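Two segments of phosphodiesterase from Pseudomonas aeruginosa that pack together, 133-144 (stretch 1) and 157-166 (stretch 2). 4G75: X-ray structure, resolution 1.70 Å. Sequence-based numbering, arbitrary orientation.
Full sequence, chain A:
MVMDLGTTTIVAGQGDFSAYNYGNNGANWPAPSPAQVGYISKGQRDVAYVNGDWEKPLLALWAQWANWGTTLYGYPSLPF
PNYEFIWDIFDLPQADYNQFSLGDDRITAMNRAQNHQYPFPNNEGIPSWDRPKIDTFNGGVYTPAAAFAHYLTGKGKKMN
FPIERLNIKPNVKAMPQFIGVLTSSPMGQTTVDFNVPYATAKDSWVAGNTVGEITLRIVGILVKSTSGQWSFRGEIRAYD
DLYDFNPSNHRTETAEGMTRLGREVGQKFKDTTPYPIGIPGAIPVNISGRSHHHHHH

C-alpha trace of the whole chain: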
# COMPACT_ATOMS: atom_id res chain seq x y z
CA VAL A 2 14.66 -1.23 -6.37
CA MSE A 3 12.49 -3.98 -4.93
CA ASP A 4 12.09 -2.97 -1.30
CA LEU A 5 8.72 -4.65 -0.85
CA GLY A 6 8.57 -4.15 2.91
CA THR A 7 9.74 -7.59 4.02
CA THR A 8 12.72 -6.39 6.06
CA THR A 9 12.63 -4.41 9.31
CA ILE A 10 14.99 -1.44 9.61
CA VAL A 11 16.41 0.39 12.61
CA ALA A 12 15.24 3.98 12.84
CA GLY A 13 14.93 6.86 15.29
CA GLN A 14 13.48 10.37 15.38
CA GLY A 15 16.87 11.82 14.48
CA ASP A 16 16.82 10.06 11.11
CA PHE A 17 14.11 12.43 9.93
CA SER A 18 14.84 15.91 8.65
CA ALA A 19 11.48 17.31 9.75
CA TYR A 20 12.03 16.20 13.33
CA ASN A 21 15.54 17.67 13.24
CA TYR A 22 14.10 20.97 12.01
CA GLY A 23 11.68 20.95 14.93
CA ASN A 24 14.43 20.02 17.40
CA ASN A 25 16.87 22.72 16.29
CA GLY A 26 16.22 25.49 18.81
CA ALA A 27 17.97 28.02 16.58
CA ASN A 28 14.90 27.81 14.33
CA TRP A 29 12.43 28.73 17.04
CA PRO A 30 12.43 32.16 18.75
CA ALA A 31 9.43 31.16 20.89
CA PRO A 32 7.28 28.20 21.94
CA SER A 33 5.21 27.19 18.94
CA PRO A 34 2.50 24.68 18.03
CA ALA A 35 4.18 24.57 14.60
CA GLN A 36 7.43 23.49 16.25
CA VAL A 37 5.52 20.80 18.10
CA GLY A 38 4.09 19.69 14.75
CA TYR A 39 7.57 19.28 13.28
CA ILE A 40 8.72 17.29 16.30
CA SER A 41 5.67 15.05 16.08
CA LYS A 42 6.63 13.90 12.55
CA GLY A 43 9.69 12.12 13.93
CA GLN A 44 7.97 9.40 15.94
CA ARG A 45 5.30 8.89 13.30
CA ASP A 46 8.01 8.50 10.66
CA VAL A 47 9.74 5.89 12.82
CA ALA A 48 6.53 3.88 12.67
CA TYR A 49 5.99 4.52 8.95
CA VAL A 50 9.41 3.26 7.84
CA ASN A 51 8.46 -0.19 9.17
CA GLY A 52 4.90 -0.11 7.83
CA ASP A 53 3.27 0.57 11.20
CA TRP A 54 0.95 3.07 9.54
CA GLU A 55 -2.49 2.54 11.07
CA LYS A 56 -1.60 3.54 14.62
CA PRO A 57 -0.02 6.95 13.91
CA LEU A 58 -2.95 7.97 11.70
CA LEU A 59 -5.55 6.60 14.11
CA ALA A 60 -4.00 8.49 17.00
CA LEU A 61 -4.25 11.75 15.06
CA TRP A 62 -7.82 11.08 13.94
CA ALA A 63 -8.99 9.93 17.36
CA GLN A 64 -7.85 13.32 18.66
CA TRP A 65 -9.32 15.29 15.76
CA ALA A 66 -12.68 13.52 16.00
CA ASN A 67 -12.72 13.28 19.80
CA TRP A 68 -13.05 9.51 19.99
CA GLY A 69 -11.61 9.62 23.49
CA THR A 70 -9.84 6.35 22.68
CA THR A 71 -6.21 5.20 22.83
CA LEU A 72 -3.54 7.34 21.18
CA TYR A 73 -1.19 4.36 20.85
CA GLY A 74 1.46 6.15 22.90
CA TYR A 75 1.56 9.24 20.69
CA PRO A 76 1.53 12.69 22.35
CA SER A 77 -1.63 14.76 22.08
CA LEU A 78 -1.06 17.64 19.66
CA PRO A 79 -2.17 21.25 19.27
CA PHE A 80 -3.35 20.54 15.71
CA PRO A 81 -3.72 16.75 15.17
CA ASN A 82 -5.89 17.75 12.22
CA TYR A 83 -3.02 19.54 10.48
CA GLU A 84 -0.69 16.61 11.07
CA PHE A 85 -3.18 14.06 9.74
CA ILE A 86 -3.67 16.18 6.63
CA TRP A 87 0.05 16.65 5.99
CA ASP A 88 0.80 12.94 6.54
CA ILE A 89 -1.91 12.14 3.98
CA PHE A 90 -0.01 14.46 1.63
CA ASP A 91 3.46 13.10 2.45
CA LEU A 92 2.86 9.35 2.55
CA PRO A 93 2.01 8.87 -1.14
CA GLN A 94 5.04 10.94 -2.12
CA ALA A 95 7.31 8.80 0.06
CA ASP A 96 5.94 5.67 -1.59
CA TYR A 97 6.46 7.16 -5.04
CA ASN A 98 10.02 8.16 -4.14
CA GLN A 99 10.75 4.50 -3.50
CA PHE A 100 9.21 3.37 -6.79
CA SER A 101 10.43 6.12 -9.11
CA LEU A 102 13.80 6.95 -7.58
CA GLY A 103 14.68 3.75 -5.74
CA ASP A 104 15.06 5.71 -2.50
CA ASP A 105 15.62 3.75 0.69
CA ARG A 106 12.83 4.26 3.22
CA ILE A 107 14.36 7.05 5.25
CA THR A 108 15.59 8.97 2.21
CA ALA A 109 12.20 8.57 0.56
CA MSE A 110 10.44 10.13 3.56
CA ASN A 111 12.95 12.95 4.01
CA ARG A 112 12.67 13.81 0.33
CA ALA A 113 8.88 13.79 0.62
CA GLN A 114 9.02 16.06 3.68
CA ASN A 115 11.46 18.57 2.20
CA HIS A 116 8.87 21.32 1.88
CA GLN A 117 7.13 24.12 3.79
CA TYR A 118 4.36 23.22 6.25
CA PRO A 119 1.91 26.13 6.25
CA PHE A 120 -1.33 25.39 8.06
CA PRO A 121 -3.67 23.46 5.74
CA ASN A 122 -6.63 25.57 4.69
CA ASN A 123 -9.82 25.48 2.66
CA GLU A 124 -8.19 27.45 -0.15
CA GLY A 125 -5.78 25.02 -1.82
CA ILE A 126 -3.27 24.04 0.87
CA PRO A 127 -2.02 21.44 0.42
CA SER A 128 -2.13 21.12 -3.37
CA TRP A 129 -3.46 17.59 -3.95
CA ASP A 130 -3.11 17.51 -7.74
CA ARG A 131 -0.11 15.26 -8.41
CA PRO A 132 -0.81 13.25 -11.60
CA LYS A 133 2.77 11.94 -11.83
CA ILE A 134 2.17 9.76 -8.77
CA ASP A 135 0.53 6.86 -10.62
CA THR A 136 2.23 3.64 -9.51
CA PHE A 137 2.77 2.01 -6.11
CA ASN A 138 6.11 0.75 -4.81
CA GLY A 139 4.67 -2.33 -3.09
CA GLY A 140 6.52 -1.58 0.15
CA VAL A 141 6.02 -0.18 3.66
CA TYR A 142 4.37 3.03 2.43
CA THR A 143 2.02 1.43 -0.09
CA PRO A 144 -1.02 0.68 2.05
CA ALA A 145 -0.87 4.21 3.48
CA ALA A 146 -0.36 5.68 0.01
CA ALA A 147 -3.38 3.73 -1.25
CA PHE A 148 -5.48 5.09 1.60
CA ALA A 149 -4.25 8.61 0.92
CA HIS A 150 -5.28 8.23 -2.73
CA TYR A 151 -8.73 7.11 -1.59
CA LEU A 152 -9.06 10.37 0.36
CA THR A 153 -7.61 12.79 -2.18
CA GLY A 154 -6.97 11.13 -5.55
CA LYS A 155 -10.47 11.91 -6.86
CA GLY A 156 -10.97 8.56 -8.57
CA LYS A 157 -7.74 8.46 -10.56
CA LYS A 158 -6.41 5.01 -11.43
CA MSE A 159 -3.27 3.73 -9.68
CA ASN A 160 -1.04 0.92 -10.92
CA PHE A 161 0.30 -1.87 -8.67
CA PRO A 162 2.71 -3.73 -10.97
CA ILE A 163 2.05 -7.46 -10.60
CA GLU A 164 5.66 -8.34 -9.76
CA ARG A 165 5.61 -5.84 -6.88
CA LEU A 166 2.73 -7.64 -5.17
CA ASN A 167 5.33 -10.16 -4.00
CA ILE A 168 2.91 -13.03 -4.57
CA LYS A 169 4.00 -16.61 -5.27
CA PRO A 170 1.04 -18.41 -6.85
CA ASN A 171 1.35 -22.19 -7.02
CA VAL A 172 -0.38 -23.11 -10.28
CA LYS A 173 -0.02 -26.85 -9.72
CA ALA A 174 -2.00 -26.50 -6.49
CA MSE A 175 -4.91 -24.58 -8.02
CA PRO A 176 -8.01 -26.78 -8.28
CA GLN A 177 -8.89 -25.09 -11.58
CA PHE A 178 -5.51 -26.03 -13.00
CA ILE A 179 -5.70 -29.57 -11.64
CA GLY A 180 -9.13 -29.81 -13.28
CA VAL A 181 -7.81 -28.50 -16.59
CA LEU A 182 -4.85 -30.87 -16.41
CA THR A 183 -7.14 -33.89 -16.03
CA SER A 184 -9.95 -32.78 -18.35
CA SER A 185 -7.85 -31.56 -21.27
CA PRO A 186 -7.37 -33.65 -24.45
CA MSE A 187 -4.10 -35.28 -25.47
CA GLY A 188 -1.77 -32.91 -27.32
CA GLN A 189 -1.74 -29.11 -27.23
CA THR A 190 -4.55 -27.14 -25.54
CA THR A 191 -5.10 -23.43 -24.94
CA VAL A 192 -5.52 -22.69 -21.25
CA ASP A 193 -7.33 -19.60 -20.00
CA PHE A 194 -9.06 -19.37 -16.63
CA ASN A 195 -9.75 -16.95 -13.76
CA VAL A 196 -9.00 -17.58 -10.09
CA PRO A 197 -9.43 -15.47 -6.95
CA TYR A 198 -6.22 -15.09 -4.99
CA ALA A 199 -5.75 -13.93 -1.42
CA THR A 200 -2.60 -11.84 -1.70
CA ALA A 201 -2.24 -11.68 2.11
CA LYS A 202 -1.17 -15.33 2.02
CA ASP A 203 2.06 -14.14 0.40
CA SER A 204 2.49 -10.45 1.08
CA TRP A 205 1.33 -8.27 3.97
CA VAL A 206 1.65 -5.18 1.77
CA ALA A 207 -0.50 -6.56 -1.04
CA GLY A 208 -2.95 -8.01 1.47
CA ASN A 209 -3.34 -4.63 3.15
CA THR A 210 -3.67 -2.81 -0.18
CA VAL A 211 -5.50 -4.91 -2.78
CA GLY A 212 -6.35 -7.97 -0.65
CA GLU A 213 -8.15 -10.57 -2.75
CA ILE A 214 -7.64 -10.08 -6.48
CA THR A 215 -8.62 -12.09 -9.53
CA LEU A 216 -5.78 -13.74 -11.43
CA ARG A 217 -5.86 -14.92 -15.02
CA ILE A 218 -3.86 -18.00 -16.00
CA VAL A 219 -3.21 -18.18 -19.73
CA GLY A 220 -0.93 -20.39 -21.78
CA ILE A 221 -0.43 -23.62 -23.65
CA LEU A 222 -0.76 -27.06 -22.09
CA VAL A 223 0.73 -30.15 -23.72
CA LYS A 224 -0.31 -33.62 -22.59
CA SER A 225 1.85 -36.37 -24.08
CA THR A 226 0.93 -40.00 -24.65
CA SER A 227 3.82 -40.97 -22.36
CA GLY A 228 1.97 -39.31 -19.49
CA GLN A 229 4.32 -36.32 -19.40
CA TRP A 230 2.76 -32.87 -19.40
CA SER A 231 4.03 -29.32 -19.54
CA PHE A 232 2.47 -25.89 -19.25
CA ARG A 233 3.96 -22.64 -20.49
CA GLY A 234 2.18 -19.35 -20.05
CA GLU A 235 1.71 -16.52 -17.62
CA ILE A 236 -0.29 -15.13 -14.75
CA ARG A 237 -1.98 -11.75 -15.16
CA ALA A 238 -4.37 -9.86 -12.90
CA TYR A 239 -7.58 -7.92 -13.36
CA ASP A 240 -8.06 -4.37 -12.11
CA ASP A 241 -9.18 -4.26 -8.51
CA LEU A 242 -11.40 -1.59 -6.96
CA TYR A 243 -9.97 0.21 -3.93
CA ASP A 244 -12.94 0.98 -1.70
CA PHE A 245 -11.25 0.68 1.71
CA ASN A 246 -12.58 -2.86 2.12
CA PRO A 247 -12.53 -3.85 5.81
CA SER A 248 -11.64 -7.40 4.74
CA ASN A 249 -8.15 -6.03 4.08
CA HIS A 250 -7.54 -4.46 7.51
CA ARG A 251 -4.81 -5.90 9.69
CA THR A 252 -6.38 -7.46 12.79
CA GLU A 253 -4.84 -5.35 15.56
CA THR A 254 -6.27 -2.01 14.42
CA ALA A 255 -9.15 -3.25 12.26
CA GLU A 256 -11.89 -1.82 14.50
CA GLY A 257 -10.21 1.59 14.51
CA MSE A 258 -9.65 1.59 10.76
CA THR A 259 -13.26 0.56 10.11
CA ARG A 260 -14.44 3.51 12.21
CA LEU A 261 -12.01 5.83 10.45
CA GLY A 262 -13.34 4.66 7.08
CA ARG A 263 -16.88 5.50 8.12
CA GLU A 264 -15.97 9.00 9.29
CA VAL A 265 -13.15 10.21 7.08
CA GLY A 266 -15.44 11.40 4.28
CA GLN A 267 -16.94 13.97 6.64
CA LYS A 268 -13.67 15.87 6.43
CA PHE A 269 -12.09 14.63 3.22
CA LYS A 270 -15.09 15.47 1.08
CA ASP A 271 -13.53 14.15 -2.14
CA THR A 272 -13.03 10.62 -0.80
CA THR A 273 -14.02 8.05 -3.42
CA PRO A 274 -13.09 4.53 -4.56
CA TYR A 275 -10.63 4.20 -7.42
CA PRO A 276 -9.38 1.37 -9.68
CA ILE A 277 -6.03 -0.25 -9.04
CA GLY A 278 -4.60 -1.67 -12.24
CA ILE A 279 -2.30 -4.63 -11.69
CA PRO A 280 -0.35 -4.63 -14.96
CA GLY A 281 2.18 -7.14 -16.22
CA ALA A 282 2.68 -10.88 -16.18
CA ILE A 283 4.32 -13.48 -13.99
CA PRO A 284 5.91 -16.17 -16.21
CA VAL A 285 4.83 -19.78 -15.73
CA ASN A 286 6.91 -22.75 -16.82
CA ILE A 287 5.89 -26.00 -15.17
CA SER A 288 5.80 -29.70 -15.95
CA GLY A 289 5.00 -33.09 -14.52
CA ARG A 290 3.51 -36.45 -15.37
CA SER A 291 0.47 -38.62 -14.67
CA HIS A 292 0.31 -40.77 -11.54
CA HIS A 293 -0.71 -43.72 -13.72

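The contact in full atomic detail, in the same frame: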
# COMPACT_ATOMS: atom_id res chain seq x y z
N LYS A 133 1.59 12.77 -11.61
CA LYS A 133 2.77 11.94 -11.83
C LYS A 133 2.81 10.74 -10.88
O LYS A 133 3.40 9.71 -11.20
CB LYS A 133 4.05 12.77 -11.67
CG LYS A 133 4.40 13.61 -12.88
CD LYS A 133 5.85 14.08 -12.82
CE LYS A 133 6.36 14.50 -14.19
NZ LYS A 133 7.85 14.55 -14.25
N ILE A 134 2.21 10.88 -9.71
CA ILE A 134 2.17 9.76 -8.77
C ILE A 134 1.09 8.77 -9.21
O ILE A 134 -0.09 8.94 -8.89
CB ILE A 134 1.90 10.25 -7.34
CG1 ILE A 134 2.95 11.28 -6.92
CG2 ILE A 134 1.90 9.08 -6.37
CD1 ILE A 134 2.70 11.89 -5.55
N ASP A 135 1.49 7.73 -9.95
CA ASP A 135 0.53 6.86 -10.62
C ASP A 135 0.79 5.37 -10.43
O ASP A 135 0.06 4.53 -10.98
CB ASP A 135 0.45 7.20 -12.12
CG ASP A 135 1.75 6.93 -12.85
OD1 ASP A 135 2.72 6.46 -12.23
OD2 ASP A 135 1.81 7.19 -14.07
N THR A 136 1.81 5.03 -9.66
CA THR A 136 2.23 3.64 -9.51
C THR A 136 2.75 3.43 -8.10
O THR A 136 3.51 4.26 -7.58
CB THR A 136 3.36 3.31 -10.50
OG1 THR A 136 2.95 3.68 -11.82
CG2 THR A 136 3.69 1.82 -10.47
N PHE A 137 2.34 2.33 -7.48
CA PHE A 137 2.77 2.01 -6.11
C PHE A 137 4.12 1.29 -6.10
O PHE A 137 4.45 0.54 -7.02
CB PHE A 137 1.75 1.10 -5.41
CG PHE A 137 0.42 1.76 -5.15
CD1 PHE A 137 0.32 2.80 -4.25
CD2 PHE A 137 -0.74 1.28 -5.76
CE1 PHE A 137 -0.92 3.39 -3.99
CE2 PHE A 137 -1.96 1.86 -5.50
CZ PHE A 137 -2.05 2.91 -4.61
N ASN A 138 4.87 1.49 -5.02
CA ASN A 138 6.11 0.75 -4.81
C ASN A 138 5.93 -0.72 -4.41
O ASN A 138 6.74 -1.58 -4.79
CB ASN A 138 6.96 1.43 -3.74
CG ASN A 138 8.31 0.76 -3.55
OD1 ASN A 138 9.12 0.72 -4.48
ND2 ASN A 138 8.55 0.23 -2.36
N GLY A 139 4.89 -1.00 -3.64
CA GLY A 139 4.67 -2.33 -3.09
C GLY A 139 5.46 -2.57 -1.81
O GLY A 139 5.77 -3.72 -1.47
N GLY A 140 5.78 -1.49 -1.10
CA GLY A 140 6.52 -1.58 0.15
C GLY A 140 5.81 -1.00 1.36
O GLY A 140 4.58 -0.93 1.39
N VAL A 141 6.59 -0.57 2.36
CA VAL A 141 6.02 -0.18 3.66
C VAL A 141 5.07 1.01 3.58
O VAL A 141 4.23 1.18 4.45
CB VAL A 141 7.11 0.11 4.73
CG1 VAL A 141 7.97 -1.12 4.97
CG2 VAL A 141 7.97 1.31 4.34
N TYR A 142 5.21 1.84 2.55
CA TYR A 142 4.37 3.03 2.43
C TYR A 142 3.14 2.80 1.57
O TYR A 142 2.28 3.67 1.46
CB TYR A 142 5.15 4.21 1.82
CG TYR A 142 6.38 4.67 2.59
CD1 TYR A 142 6.29 5.02 3.93
CD2 TYR A 142 7.61 4.79 1.97
CE1 TYR A 142 7.40 5.45 4.63
CE2 TYR A 142 8.73 5.22 2.66
CZ TYR A 142 8.61 5.55 3.99
OH TYR A 142 9.71 5.99 4.69
N THR A 143 3.04 1.63 0.95
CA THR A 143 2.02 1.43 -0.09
C THR A 143 0.59 1.38 0.44
O THR A 143 -0.31 2.01 -0.14
CB THR A 143 2.33 0.19 -0.95
OG1 THR A 143 3.49 0.47 -1.76
CG2 THR A 143 1.15 -0.14 -1.88
N PRO A 144 0.35 0.64 1.53
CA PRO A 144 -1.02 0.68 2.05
C PRO A 144 -1.44 2.10 2.46
O PRO A 144 -2.57 2.51 2.19
CB PRO A 144 -0.95 -0.24 3.27
CG PRO A 144 0.12 -1.24 2.90
CD PRO A 144 1.16 -0.40 2.19
N LYS A 157 -8.77 8.78 -9.59
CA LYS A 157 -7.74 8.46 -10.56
C LYS A 157 -7.17 7.05 -10.35
O LYS A 157 -6.96 6.60 -9.23
CB LYS A 157 -6.63 9.50 -10.54
CG LYS A 157 -7.11 10.91 -10.88
CD LYS A 157 -5.96 11.82 -11.29
CE LYS A 157 -4.96 11.99 -10.16
NZ LYS A 157 -5.57 12.65 -8.97
N LYS A 158 -6.93 6.36 -11.46
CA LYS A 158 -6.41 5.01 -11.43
C LYS A 158 -4.97 4.99 -10.92
O LYS A 158 -4.18 5.88 -11.24
CB LYS A 158 -6.47 4.44 -12.84
CG LYS A 158 -5.92 3.04 -13.01
CD LYS A 158 -6.39 2.51 -14.35
CE LYS A 158 -5.91 1.09 -14.60
NZ LYS A 158 -6.49 0.59 -15.88
N MSE A 159 -4.65 3.98 -10.11
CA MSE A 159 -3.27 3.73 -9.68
C MSE A 159 -2.86 2.37 -10.21
O MSE A 159 -3.69 1.48 -10.37
CB MSE A 159 -3.17 3.74 -8.16
CG MSE A 159 -3.44 5.11 -7.54
SE MSE A 159 -2.01 6.40 -7.91
CE MSE A 159 -0.59 5.64 -6.83
N ASN A 160 -1.57 2.21 -10.50
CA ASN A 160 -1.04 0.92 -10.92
C ASN A 160 -0.23 0.25 -9.80
O ASN A 160 0.60 0.89 -9.17
CB ASN A 160 -0.15 1.09 -12.15
CG ASN A 160 -0.96 1.25 -13.43
OD1 ASN A 160 -0.60 2.01 -14.33
ND2 ASN A 160 -2.05 0.51 -13.53
N PHE A 161 -0.50 -1.04 -9.57
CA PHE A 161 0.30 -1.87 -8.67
C PHE A 161 0.90 -2.96 -9.55
O PHE A 161 0.26 -3.99 -9.79
CB PHE A 161 -0.59 -2.48 -7.58
CG PHE A 161 0.16 -2.90 -6.33
CD1 PHE A 161 1.45 -3.41 -6.40
CD2 PHE A 161 -0.45 -2.83 -5.09
CE1 PHE A 161 2.13 -3.80 -5.26
CE2 PHE A 161 0.21 -3.22 -3.94
CZ PHE A 161 1.51 -3.70 -4.02
N PRO A 162 2.12 -2.73 -10.06
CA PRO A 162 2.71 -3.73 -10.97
C PRO A 162 2.67 -5.13 -10.35
O PRO A 162 2.98 -5.30 -9.16
CB PRO A 162 4.14 -3.24 -11.16
CG PRO A 162 4.05 -1.72 -10.93
CD PRO A 162 3.01 -1.57 -9.84
N ILE A 163 2.30 -6.13 -11.14
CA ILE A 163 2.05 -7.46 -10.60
C ILE A 163 3.25 -8.05 -9.86
O ILE A 163 3.09 -8.72 -8.85
CB ILE A 163 1.53 -8.44 -11.68
CG1 ILE A 163 0.88 -9.67 -11.03
CG2 ILE A 163 2.63 -8.80 -12.67
CD1 ILE A 163 0.18 -10.61 -12.05
N GLU A 164 4.45 -7.81 -10.38
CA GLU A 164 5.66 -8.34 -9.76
C GLU A 164 5.97 -7.68 -8.41
O GLU A 164 6.74 -8.22 -7.61
CB GLU A 164 6.87 -8.23 -10.71
CG GLU A 164 7.36 -6.81 -10.99
CD GLU A 164 6.61 -6.11 -12.12
OE1 GLU A 164 5.57 -6.64 -12.60
OE2 GLU A 164 7.06 -5.02 -12.53
N ARG A 165 5.37 -6.52 -8.16
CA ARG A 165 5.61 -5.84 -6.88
C ARG A 165 4.63 -6.27 -5.80
O ARG A 165 4.78 -5.88 -4.65
CB ARG A 165 5.59 -4.31 -7.05
CG ARG A 165 6.77 -3.80 -7.88
CD ARG A 165 6.80 -2.28 -8.03
NE ARG A 165 8.07 -1.89 -8.64
CZ ARG A 165 9.14 -1.47 -7.97
NH1 ARG A 165 9.11 -1.34 -6.65
NH2 ARG A 165 10.23 -1.16 -8.63
N LEU A 166 3.63 -7.06 -6.17
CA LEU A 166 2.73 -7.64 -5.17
C LEU A 166 3.48 -8.58 -4.24
O LEU A 166 3.07 -8.80 -3.10
CB LEU A 166 1.59 -8.42 -5.85
CG LEU A 166 0.60 -7.67 -6.73
CD1 LEU A 166 -0.31 -8.67 -7.43
CD2 LEU A 166 -0.24 -6.66 -5.92
O HOH W 1 4.32 -6.07 -1.94

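The two segments run alongside each other from D135 to F137 and from M159 to F161, with both chains advancing in the same direction and CA atoms 4.5 Å apart where T136 CA faces N160 CA. A single beta bridge joins them there. N160 uses both of its backbone polar groups: its N donates to D135 O (2.9 Å), and its O accepts from F137 N (2.8 Å). These bonds flank T136, whose CA also lies 3.2 Å from N160 O in a CA-H...O contact. Beyond the bridge, stretch 1 passes through G139 into a type I turn from G140 to T143, where T143 OG1 accepts from G139 N at 2.8 Å.

The side chain of F137 points toward stretch 2 and is buried among apolar groups. Selenomethionine M159 curls over one face of its ring, placing CE 3.8 Å from the ring centroid in a CH-pi contact, while M159 CB approaches F137 CE2 at 3.5 Å. F161 meets F137 obliquely, with ring centroids 5.9 Å apart and planes at 56°; T143 CG2 adds a further apolar contact to F161 CE2 at 3.8 Å. At the more exposed side of the bridge, T136 CG2 packs on P162 CD (3.5 Å), and T136 OG1 donates to D135 OD1 (2.8 Å) within its own segment.

Farther along, the CA-to-CB bond of R165 points toward stretch 1, and its NH1 donates to the backbone N138 O at 3.0 Å, anchoring the chain just before G139. The close approach there leaves no space for a side chain at G139: an ideal CB would fall 2.6 Å from R165 O, and the positive phi of 84° would also jam it against the preceding carbonyl. A water bridges the same region, its O lying 2.8 Å from both G139 O and R165 O.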